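Local coordinates for endo-1,3-beta-glucanase, family GH16 (Zobellia galactanivorans, PDB 4BPZ), which probably hydrolyses internal 1,3-beta-glucosidic bonds of algal laminarin, through the family GH16 module that makes up this chain, at residues Asp17-Glu22 / Glu28-Gln33; Lys80-Ala85 / Ile228-Thr233; His159-Asp164 / Asp168-Leu173. The protein carries 1 engineered substitution. All coordinates share one frame; numbering follows the deposited sequence.

Overall arrangement
The chain folds as a GH16 beta-sandwich. Interaction 1 comes first: it closes a short loop of five residues between the calcium-binding turn after strand 13-17 and the strand 30-32. Interaction 2 opens only after it has closed and spans 142 residues, setting the start of strand 82-93 beside the end of strand 222-230. Nested inside that long loop is interaction 3, the end of the hairpin formed by strands 155-163 and 170-178, which carries a sugar-facing histidine. Interactions 1 and 3 lie on opposite sides of the chain's centre, their own centres about 30 Å apart; strands 30-32 and 82-93 are neighbours, linking interactions 1 and 2.

Interaction 1: Asp17-Glu22 / Glu28-Gln33; sequences DEFEYE and EKWHYQ. With CA (calcium ion), chain E.
Trp30 and Asp17 meet edge to edge: the indole NE1 donates to Asp17 OD2 over 2.8 Å in a nearly straight bond (161°). Ring and carboxylate are almost coplanar, their planes 17° apart, and the hydrogen arrives on the anti lone pair of OD2. The syn lone pair of the same oxygen takes the hydroxyl of Tyr21, with OH 2.7 Å from Asp17 OD2. Because CG stands opposite the backbone N (chi1 -162°), the carboxylate lies on the side of its own carbonyl, where OD1 accepts from the amide N of Phe19 at 2.9 Å, from above the carboxylate plane. This last bond makes an Asx turn, and aspartate suits the place because its two oxygens serve three donors at once. With an alanine here, the Trp30 N-H and the Tyr21 hydroxyl would probably lose their shared acceptor, and the turn its bond to Phe19. In one of its two conformers, Lys29 lays CD 3.5 Å from Asp17 OD2 and turns its amine to Ser16. The ring of Phe19 runs near parallel to the indole but slid aside, touching through Phe19 CZ and Trp30 CZ2 at 3.9 Å. The turn so fixed presents Glu18 O and Glu20 OE2 to the calcium ion; Gly62, Asp250 and a water that also bonds to Glu18 OE1 complete the site. Asp17 ends strand 13-17, which pairs with strand 244-255, and Trp30 starts strand 30-32 beside strand 82-93, its indole touching Ser89 of strand 82-93 and Val252 of strand 244-255.

Interaction 2: Lys80-Ala85 / Ile228-Thr233; sequences KDYTSA and IAMGGT
Ser84 holds OG opposite its backbone N (chi1 -173°), which sends the hydroxyl across to the carbonyl of Ile228. In Tyr82 the bond from CA to CB already points at Met230, and chi1 of -56° sets CG, with the ring, anti to the carbonyl carbon, where Tyr82 CG lies 4.1 Å from both CB and CG of Met230. The serine bond is short, OG to Ile228 O 2.7 Å, and its donor lies in the carbonyl plane on a lone pair, at a C=O...donor angle of 134°. It is the one hydrogen bond across these segments, whose CA atoms stand 6.2 Å apart at Ser84 and Ile228; here the backbone of Tyr82 and Ser84 bonds to His49 of strand 48-50 instead. Serine suits this place, being small enough to fit beside Ile228 CB, 3.6 Å from OG. Two residues on, Met230 crosses Tyr82 at about a right angle, its CG meeting Tyr82 CB at 3.9 Å. Met230 touches through CB and CG, its chain bending at chi2 and chi3; an unbranched apolar side chain suits this. The contact joins the start of strand 82-93 to the end of strand 222-230. Tyr50 of strand 48-50 adds a weak hydrogen bond to Ile228 O, while Met230 reaches Ala68 of strand 63-75 and Thr110 of strand 110-118.

Interaction 3: His159-Asp164 / Asp168-Leu173; sequences HFHWSD and DEYQNL. With GLC (alpha-D-glucopyranose), chain C.
Trp162 carries Gln171 on one face of its indole: CB of Gln171 stands 3.3 Å from the centroid of the six-membered ring, 4° off its normal, a CH-pi contact. At the edge, in the ring plane, Leu173 CD1 touches Trp162 CZ3 at 3.8 Å. CG of Trp162 stands between the backbone N and the carbonyl carbon (chi1 76°), which brings the indole against both. The pyrrole side is fixed by a bond of 2.9 Å from Trp162 NE1 to Asp164 OD1, which limits the turning of the ring. A large flat residue suits this place because it spans Gln171 and Leu173, which share a face of the facing strand. The imidazole of His161 offers one face to a glucose unit of the bound trisaccharide, O2 lying over its centre, 3.4 Å from His161 CE1; Asp144, Glu147 and Asn44 hydrogen-bond the same sugar. Tyr170 runs alongside, its OH at the edge 2.9 Å from His161 CD2. Here the antiparallel hairpin of strands 155-163 and 170-178, part of the GH16 jelly-roll sandwich, puts His161, Ser163, Tyr170 and Asn172 on one face and Phe160, Trp162, Gln171 and Leu173 on the other. Reciprocal backbone bonds join Phe160 with Leu173 and Trp162 with Gln171, the shortest from Gln171 N to Trp162 O at 2.7 Å. Beneath the second face, strand 205-211 packs Leu210 against Phe160 and Trp162.

Interaction 1: Asp17-Glu22 / Glu28-Gln33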
loop_
_atom_site.group_PDB
_atom_site.type_symbol
_atom_site.label_atom_id
_atom_site.label_comp_id
_atom_site.label_asym_id
_atom_site.label_seq_id
_atom_site.Cartn_x
_atom_site.Cartn_y
_atom_site.Cartn_z
ATOM N N ASP A 17 -2.080 7.639 -12.577
ATOM C CA ASP A 17 -3.562 7.715 -12.589
ATOM C C ASP A 17 -3.886 9.032 -11.885
ATOM O O ASP A 17 -3.602 9.169 -10.684
ATOM C CB ASP A 17 -4.276 6.481 -12.003
ATOM C CG ASP A 17 -5.718 6.465 -12.445
ATOM O OD1 ASP A 17 -6.256 7.512 -12.851
ATOM O OD2 ASP A 17 -6.324 5.315 -12.312
ATOM N N GLU A 18 -4.457 10.003 -12.599
ATOM C CA GLU A 18 -4.926 11.247 -12.043
ATOM C C GLU A 18 -6.375 11.168 -11.501
ATOM O O GLU A 18 -6.842 12.086 -10.890
ATOM C CB GLU A 18 -4.864 12.357 -13.119
ATOM C CG GLU A 18 -3.428 12.567 -13.605
ATOM C CD GLU A 18 -2.478 13.083 -12.600
ATOM O OE1 GLU A 18 -2.794 13.924 -11.701
ATOM O OE2 GLU A 18 -1.289 12.708 -12.735
ATOM N N PHE A 19 -7.013 10.032 -11.746
ATOM C CA PHE A 19 -8.346 9.784 -11.209
ATOM C C PHE A 19 -9.370 10.863 -11.664
ATOM O O PHE A 19 -10.267 11.184 -10.832
ATOM C CB PHE A 19 -8.294 9.611 -9.677
ATOM C CG PHE A 19 -7.529 8.393 -9.291
ATOM C CD1 PHE A 19 -7.930 7.122 -9.699
ATOM C CD2 PHE A 19 -6.348 8.541 -8.578
ATOM C CE1 PHE A 19 -7.185 5.986 -9.354
ATOM C CE2 PHE A 19 -5.567 7.412 -8.261
ATOM C CZ PHE A 19 -5.989 6.138 -8.635
ATOM N N GLU A 20 -9.283 11.389 -12.867
ATOM C CA GLU A 20 -10.188 12.436 -13.299
ATOM C C GLU A 20 -11.439 11.850 -13.938
ATOM O O GLU A 20 -12.322 12.674 -14.379
ATOM C CB GLU A 20 -9.375 13.442 -14.169
ATOM C CG GLU A 20 -8.299 14.258 -13.355
ATOM C CD GLU A 20 -8.740 15.045 -12.048
ATOM O OE1 GLU A 20 -9.861 15.645 -12.228
ATOM O OE2 GLU A 20 -8.000 15.109 -10.889
ATOM N N TYR A 21 -11.633 10.548 -14.015
ATOM C CA TYR A 21 -12.796 9.903 -14.508
ATOM C C TYR A 21 -13.811 9.495 -13.382
ATOM O O TYR A 21 -13.537 9.799 -12.216
ATOM C CB TYR A 21 -12.360 8.710 -15.326
ATOM C CG TYR A 21 -11.481 7.754 -14.496
ATOM C CD1 TYR A 21 -12.003 6.662 -13.772
ATOM C CD2 TYR A 21 -10.104 7.865 -14.519
ATOM C CE1 TYR A 21 -11.175 5.771 -13.041
ATOM C CE2 TYR A 21 -9.242 7.021 -13.741
ATOM C CZ TYR A 21 -9.781 6.023 -13.058
ATOM O OH TYR A 21 -8.991 5.116 -12.278
ATOM N N GLU A 22 -14.929 8.826 -13.716
ATOM C CA GLU A 22 -15.972 8.391 -12.771
ATOM C C GLU A 22 -16.255 6.888 -12.795
ATOM O O GLU A 22 -16.487 6.329 -13.940
ATOM C CB GLU A 22 -17.271 9.097 -13.112
ATOM C CG GLU A 22 -18.269 8.984 -11.934
ATOM C CD GLU A 22 -19.521 9.864 -12.165
ATOM O OE1 GLU A 22 -19.527 11.098 -11.993
ATOM O OE2 GLU A 22 -20.490 9.287 -12.476
ATOM N N GLU A 28 -7.379 -1.135 -16.685
ATOM C CA GLU A 28 -6.071 -1.254 -17.317
ATOM C C GLU A 28 -4.919 -0.924 -16.405
ATOM O O GLU A 28 -3.774 -1.306 -16.690
ATOM C CB GLU A 28 -5.971 -0.324 -18.547
ATOM C CG GLU A 28 -6.845 -0.702 -19.754
ATOM C CD GLU A 28 -6.772 0.288 -20.974
ATOM O OE1 GLU A 28 -5.940 1.251 -21.014
ATOM O OE2 GLU A 28 -7.572 0.101 -21.943
ATOM N N LYS A 29 -5.213 -0.282 -15.284
ATOM C CA LYS A 29 -4.183 0.216 -14.343
ATOM C C LYS A 29 -4.199 -0.574 -13.015
ATOM O O LYS A 29 -3.172 -0.621 -12.384
ATOM C CB LYS A 29 -4.403 1.713 -14.037
ATOM C CG LYS A 29 -4.236 2.642 -15.245
ATOM C CD LYS A 29 -4.261 4.144 -14.888
ATOM C CE LYS A 29 -4.229 4.985 -16.108
ATOM N NZ LYS A 29 -2.930 4.913 -16.820
ATOM N N TRP A 30 -5.389 -1.026 -12.593
ATOM C CA TRP A 30 -5.525 -1.503 -11.215
ATOM C C TRP A 30 -6.136 -2.860 -11.197
ATOM O O TRP A 30 -7.170 -3.109 -11.872
ATOM C CB TRP A 30 -6.424 -0.485 -10.444
ATOM C CG TRP A 30 -5.842 0.872 -10.379
ATOM C CD1 TRP A 30 -6.290 1.941 -11.070
ATOM C CD2 TRP A 30 -4.646 1.281 -9.683
ATOM N NE1 TRP A 30 -5.508 3.028 -10.882
ATOM C CE2 TRP A 30 -4.464 2.632 -10.031
ATOM C CE3 TRP A 30 -3.715 0.639 -8.846
ATOM C CZ2 TRP A 30 -3.390 3.390 -9.556
ATOM C CZ3 TRP A 30 -2.627 1.415 -8.394
ATOM C CH2 TRP A 30 -2.470 2.723 -8.712
ATOM N N HIS A 31 -5.574 -3.748 -10.387
ATOM C CA HIS A 31 -6.073 -5.113 -10.132
ATOM C C HIS A 31 -6.590 -5.180 -8.682
ATOM O O HIS A 31 -5.934 -4.695 -7.774
ATOM C CB HIS A 31 -4.859 -6.053 -10.273
ATOM C CG HIS A 31 -5.151 -7.477 -9.890
ATOM N ND1 HIS A 31 -5.880 -8.317 -10.654
ATOM C CD2 HIS A 31 -4.806 -8.172 -8.753
ATOM C CE1 HIS A 31 -5.979 -9.498 -10.044
ATOM N NE2 HIS A 31 -5.292 -9.440 -8.899
ATOM N N TYR A 32 -7.716 -5.793 -8.497
ATOM C CA TYR A 32 -8.251 -6.019 -7.139
ATOM C C TYR A 32 -7.811 -7.337 -6.587
ATOM O O TYR A 32 -7.889 -8.370 -7.270
ATOM C CB TYR A 32 -9.733 -6.022 -7.160
ATOM C CG TYR A 32 -10.376 -4.681 -7.355
ATOM C CD1 TYR A 32 -10.631 -4.165 -8.588
ATOM C CD2 TYR A 32 -10.653 -3.905 -6.201
ATOM C CE1 TYR A 32 -11.320 -2.875 -8.685
ATOM C CE2 TYR A 32 -11.223 -2.690 -6.276
ATOM C CZ TYR A 32 -11.665 -2.238 -7.447
ATOM O OH TYR A 32 -12.304 -0.990 -7.553
ATOM N N GLN A 33 -7.445 -7.339 -5.305
ATOM C CA GLN A 33 -7.330 -8.598 -4.563
ATOM C C GLN A 33 -8.558 -8.772 -3.766
ATOM O O GLN A 33 -9.004 -7.904 -2.987
ATOM C CB GLN A 33 -6.101 -8.532 -3.665
ATOM C CG GLN A 33 -4.824 -8.589 -4.464
ATOM C CD GLN A 33 -3.600 -8.680 -3.539
ATOM O OE1 GLN A 33 -3.037 -7.682 -3.060
ATOM N NE2 GLN A 33 -3.161 -9.941 -3.247
HETATM CA CA CA E . -6.839 13.735 -9.202
HETATM O O HOH W 1 -4.900 14.745 -10.180
#

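Interaction 2: Lys80-Ala85 / Ile228-Thr233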
loop_
_atom_site.group_PDB
_atom_site.type_symbol
_atom_site.label_atom_id
_atom_site.label_comp_id
_atom_site.label_asym_id
_atom_site.label_seq_id
_atom_site.Cartn_x
_atom_site.Cartn_y
_atom_site.Cartn_z
ATOM N N LYS A 80 -16.341 -12.065 7.712
ATOM C CA LYS A 80 -15.627 -11.040 8.443
ATOM C C LYS A 80 -16.619 -9.922 8.733
ATOM O O LYS A 80 -17.712 -9.836 8.151
ATOM C CB LYS A 80 -14.445 -10.478 7.612
ATOM C CG LYS A 80 -13.386 -11.485 7.273
ATOM C CD LYS A 80 -12.615 -11.945 8.535
ATOM C CE LYS A 80 -11.600 -13.040 8.179
ATOM N NZ LYS A 80 -11.065 -13.712 9.342
ATOM N N ASP A 81 -16.200 -9.051 9.648
ATOM C CA ASP A 81 -17.079 -7.969 10.145
ATOM C C ASP A 81 -16.799 -6.622 9.479
ATOM O O ASP A 81 -17.487 -5.643 9.784
ATOM C CB ASP A 81 -16.837 -7.791 11.655
ATOM C CG ASP A 81 -17.317 -8.966 12.454
ATOM O OD1 ASP A 81 -18.179 -9.730 11.941
ATOM O OD2 ASP A 81 -16.832 -9.121 13.599
ATOM N N TYR A 82 -15.803 -6.533 8.577
ATOM C CA TYR A 82 -15.442 -5.322 7.888
ATOM C C TYR A 82 -15.162 -5.651 6.447
ATOM O O TYR A 82 -14.639 -6.741 6.153
ATOM C CB TYR A 82 -14.193 -4.622 8.485
ATOM C CG TYR A 82 -14.363 -4.333 9.964
ATOM C CD1 TYR A 82 -14.009 -5.324 10.913
ATOM C CD2 TYR A 82 -14.936 -3.171 10.413
ATOM C CE1 TYR A 82 -14.263 -5.124 12.283
ATOM C CE2 TYR A 82 -15.181 -2.918 11.789
ATOM C CZ TYR A 82 -14.824 -3.901 12.688
ATOM O OH TYR A 82 -15.094 -3.672 14.011
ATOM N N THR A 83 -15.368 -4.686 5.583
ATOM C CA THR A 83 -14.939 -4.779 4.155
ATOM C C THR A 83 -14.113 -3.581 3.808
ATOM O O THR A 83 -14.236 -2.480 4.413
ATOM C CB THR A 83 -16.213 -4.847 3.225
ATOM O OG1 THR A 83 -16.945 -3.655 3.403
ATOM C CG2 THR A 83 -17.024 -6.060 3.467
ATOM N N SER A 84 -13.233 -3.736 2.821
ATOM C CA SER A 84 -12.374 -2.674 2.340
ATOM C C SER A 84 -11.938 -3.051 0.908
ATOM O O SER A 84 -12.509 -3.973 0.318
ATOM C CB SER A 84 -11.217 -2.484 3.309
ATOM O OG SER A 84 -10.454 -1.376 2.973
ATOM N N ALA A 85 -10.933 -2.348 0.399
ATOM C CA ALA A 85 -10.357 -2.702 -0.905
ATOM C C ALA A 85 -8.846 -2.694 -0.779
ATOM O O ALA A 85 -8.245 -1.975 0.022
ATOM C CB ALA A 85 -10.804 -1.758 -1.995
ATOM N N ILE A 228 -6.850 -0.183 2.761
ATOM C CA ILE A 228 -7.099 0.083 4.216
ATOM C C ILE A 228 -7.333 -1.243 4.878
ATOM O O ILE A 228 -8.363 -1.867 4.594
ATOM C CB ILE A 228 -8.288 1.021 4.503
ATOM C CG1 ILE A 228 -8.307 2.318 3.695
ATOM C CG2 ILE A 228 -8.288 1.303 6.017
ATOM C CD1 ILE A 228 -9.632 3.060 3.872
ATOM N N ALA A 229 -6.459 -1.679 5.767
ATOM C CA ALA A 229 -6.769 -2.829 6.624
ATOM C C ALA A 229 -7.535 -2.319 7.835
ATOM O O ALA A 229 -7.406 -1.162 8.232
ATOM C CB ALA A 229 -5.474 -3.515 7.018
ATOM N N MET A 230 -8.288 -3.195 8.447
ATOM C CA MET A 230 -9.024 -2.901 9.724
ATOM C C MET A 230 -8.484 -3.794 10.819
ATOM O O MET A 230 -8.392 -5.005 10.669
ATOM C CB MET A 230 -10.477 -3.130 9.548
ATOM C CG MET A 230 -11.171 -2.120 8.639
ATOM S SD MET A 230 -11.008 -0.365 9.161
ATOM C CE MET A 230 -11.761 -0.412 10.805
ATOM N N GLY A 231 -8.144 -3.177 11.954
ATOM C CA GLY A 231 -7.634 -3.959 13.079
ATOM C C GLY A 231 -6.301 -4.586 12.743
ATOM O O GLY A 231 -5.476 -4.078 11.982
ATOM N N GLY A 232 -6.072 -5.748 13.387
ATOM C CA GLY A 232 -4.787 -6.411 13.237
ATOM C C GLY A 232 -3.634 -5.684 13.890
ATOM O O GLY A 232 -3.822 -4.751 14.717
ATOM N N THR A 233 -2.424 -6.055 13.529
ATOM C CA THR A 233 -1.175 -5.573 14.192
ATOM C C THR A 233 -1.167 -4.104 14.405
ATOM O O THR A 233 -0.957 -3.577 15.498
ATOM C CB THR A 233 0.078 -6.039 13.423
ATOM O OG1 THR A 233 -0.063 -7.449 13.195
ATOM C CG2 THR A 233 1.365 -5.794 14.239
#

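Interaction 3: His159-Asp164 / Asp168-Leu173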
loop_
_atom_site.group_PDB
_atom_site.type_symbol
_atom_site.label_atom_id
_atom_site.label_comp_id
_atom_site.label_asym_id
_atom_site.label_seq_id
_atom_site.Cartn_x
_atom_site.Cartn_y
_atom_site.Cartn_z
ATOM N N HIS A 159 8.739 1.903 6.173
ATOM C CA HIS A 159 9.397 0.680 6.634
ATOM C C HIS A 159 9.661 -0.421 5.621
ATOM O O HIS A 159 8.792 -0.767 4.875
ATOM C CB HIS A 159 8.425 -0.014 7.450
ATOM C CG HIS A 159 8.978 -0.445 8.684
ATOM N ND1 HIS A 159 9.450 -1.676 8.967
ATOM C CD2 HIS A 159 9.122 0.305 9.832
ATOM C CE1 HIS A 159 9.854 -1.669 10.283
ATOM N NE2 HIS A 159 9.622 -0.507 10.793
ATOM N N PHE A 160 10.825 -0.974 5.620
ATOM C CA PHE A 160 11.288 -1.952 4.664
ATOM C C PHE A 160 11.245 -3.327 5.266
ATOM O O PHE A 160 11.623 -3.480 6.447
ATOM C CB PHE A 160 12.750 -1.583 4.240
ATOM C CG PHE A 160 12.876 -0.261 3.573
ATOM C CD1 PHE A 160 12.983 0.943 4.262
ATOM C CD2 PHE A 160 12.835 -0.199 2.137
ATOM C CE1 PHE A 160 13.058 2.159 3.589
ATOM C CE2 PHE A 160 12.933 0.998 1.500
ATOM C CZ PHE A 160 13.036 2.194 2.193
ATOM N N HIS A 161 10.852 -4.288 4.478
ATOM C CA HIS A 161 10.791 -5.706 4.922
ATOM C C HIS A 161 11.415 -6.556 3.853
ATOM O O HIS A 161 10.964 -6.486 2.676
ATOM C CB HIS A 161 9.361 -6.172 5.151
ATOM C CG HIS A 161 8.556 -5.373 6.120
ATOM N ND1 HIS A 161 7.953 -4.150 5.874
ATOM C CD2 HIS A 161 8.386 -5.595 7.453
ATOM C CE1 HIS A 161 7.357 -3.727 7.006
ATOM N NE2 HIS A 161 7.607 -4.594 7.934
ATOM N N TRP A 162 12.424 -7.364 4.192
ATOM C CA TRP A 162 13.078 -8.161 3.180
ATOM C C TRP A 162 13.883 -9.227 3.827
ATOM O O TRP A 162 14.122 -9.222 5.051
ATOM C CB TRP A 162 13.957 -7.345 2.257
ATOM C CG TRP A 162 15.263 -6.914 2.807
ATOM C CD1 TRP A 162 16.512 -7.518 2.503
ATOM C CD2 TRP A 162 15.556 -5.817 3.716
ATOM N NE1 TRP A 162 17.491 -6.815 3.110
ATOM C CE2 TRP A 162 17.004 -5.752 3.836
ATOM C CE3 TRP A 162 14.774 -4.895 4.380
ATOM C CZ2 TRP A 162 17.647 -4.875 4.706
ATOM C CZ3 TRP A 162 15.380 -3.974 5.233
ATOM C CH2 TRP A 162 16.839 -4.014 5.430
ATOM N N SER A 163 14.265 -10.239 3.083
ATOM C CA SER A 163 15.365 -11.117 3.495
ATOM C C SER A 163 16.483 -10.968 2.492
ATOM O O SER A 163 16.231 -10.724 1.306
ATOM C CB SER A 163 14.952 -12.572 3.695
ATOM O OG SER A 163 14.302 -13.112 2.580
ATOM N N ASP A 164 17.712 -10.975 2.988
ATOM C CA ASP A 164 18.888 -10.886 2.134
ATOM C C ASP A 164 18.878 -12.032 1.109
ATOM O O ASP A 164 18.437 -13.142 1.438
ATOM C CB ASP A 164 20.139 -10.849 2.982
ATOM C CG ASP A 164 20.658 -9.422 3.129
ATOM O OD1 ASP A 164 19.952 -8.308 3.098
ATOM O OD2 ASP A 164 21.846 -9.481 3.236
ATOM N N ASP A 168 18.306 -16.526 4.789
ATOM C CA ASP A 168 16.905 -16.558 5.166
ATOM C C ASP A 168 16.647 -15.460 6.225
ATOM O O ASP A 168 15.521 -15.457 6.767
ATOM C CB ASP A 168 16.458 -17.969 5.653
ATOM C CG ASP A 168 16.184 -18.951 4.486
ATOM O OD1 ASP A 168 15.683 -18.523 3.410
ATOM O OD2 ASP A 168 16.466 -20.166 4.654
ATOM N N GLU A 169 17.641 -14.576 6.513
ATOM C CA GLU A 169 17.611 -13.646 7.711
ATOM C C GLU A 169 16.578 -12.487 7.399
ATOM O O GLU A 169 16.801 -11.670 6.464
ATOM C CB GLU A 169 18.958 -12.935 8.030
ATOM C CG GLU A 169 20.145 -13.812 8.382
ATOM C CD GLU A 169 20.154 -14.325 9.815
ATOM O OE1 GLU A 169 19.050 -14.544 10.408
ATOM O OE2 GLU A 169 21.292 -14.519 10.336
ATOM N N TYR A 170 15.445 -12.467 8.090
ATOM C CA TYR A 170 14.425 -11.431 7.901
ATOM C C TYR A 170 14.858 -10.100 8.424
ATOM O O TYR A 170 15.279 -10.013 9.598
ATOM C CB TYR A 170 13.129 -11.870 8.551
ATOM C CG TYR A 170 12.024 -10.863 8.646
ATOM C CD1 TYR A 170 11.549 -10.263 7.511
ATOM C CD2 TYR A 170 11.404 -10.528 9.858
ATOM C CE1 TYR A 170 10.550 -9.296 7.551
ATOM C CE2 TYR A 170 10.339 -9.606 9.907
ATOM C CZ TYR A 170 9.901 -8.995 8.754
ATOM O OH TYR A 170 8.868 -8.105 8.875
ATOM N N GLN A 171 14.757 -9.041 7.641
ATOM C CA GLN A 171 15.122 -7.696 8.081
ATOM C C GLN A 171 13.870 -6.837 8.040
ATOM O O GLN A 171 13.083 -6.931 7.082
ATOM C CB GLN A 171 16.146 -7.023 7.112
ATOM C CG GLN A 171 17.398 -7.820 6.660
ATOM C CD GLN A 171 18.399 -7.801 7.716
ATOM O OE1 GLN A 171 18.812 -8.838 8.168
ATOM N NE2 GLN A 171 18.791 -6.595 8.147
ATOM N N ASN A 172 13.732 -5.952 9.021
ATOM C CA ASN A 172 12.545 -5.054 9.079
ATOM C C ASN A 172 12.989 -3.834 9.762
ATOM O O ASN A 172 13.349 -3.881 10.941
ATOM C CB ASN A 172 11.484 -5.859 9.911
ATOM C CG ASN A 172 10.323 -5.074 10.476
ATOM O OD1 ASN A 172 9.985 -4.020 9.991
ATOM N ND2 ASN A 172 9.586 -5.715 11.398
ATOM N N LEU A 173 13.002 -2.707 9.100
ATOM C CA LEU A 173 13.471 -1.472 9.738
ATOM C C LEU A 173 12.883 -0.297 9.048
ATOM O O LEU A 173 12.406 -0.417 7.923
ATOM C CB LEU A 173 15.007 -1.387 9.906
ATOM C CG LEU A 173 15.763 -1.834 8.677
ATOM C CD1 LEU A 173 15.618 -0.905 7.541
ATOM C CD2 LEU A 173 17.252 -1.876 9.021
HETATM C C1 GLC C . 4.003 -3.872 5.567
HETATM C C2 GLC C . 3.760 -5.274 6.221
HETATM C C3 GLC C . 2.588 -5.918 5.466
HETATM C C4 GLC C . 1.410 -5.046 5.486
HETATM C C5 GLC C . 1.821 -3.833 4.687
HETATM C C6 GLC C . 0.737 -2.786 4.559
HETATM O O1 GLC C . 4.689 -3.944 4.336
HETATM O O2 GLC C . 4.962 -5.992 6.107
HETATM O O3 GLC C . 2.270 -7.225 6.108
HETATM O O4 GLC C . 0.283 -5.721 4.893
HETATM O O5 GLC C . 2.912 -3.194 5.387
HETATM O O6 GLC C . 0.315 -2.296 5.826
#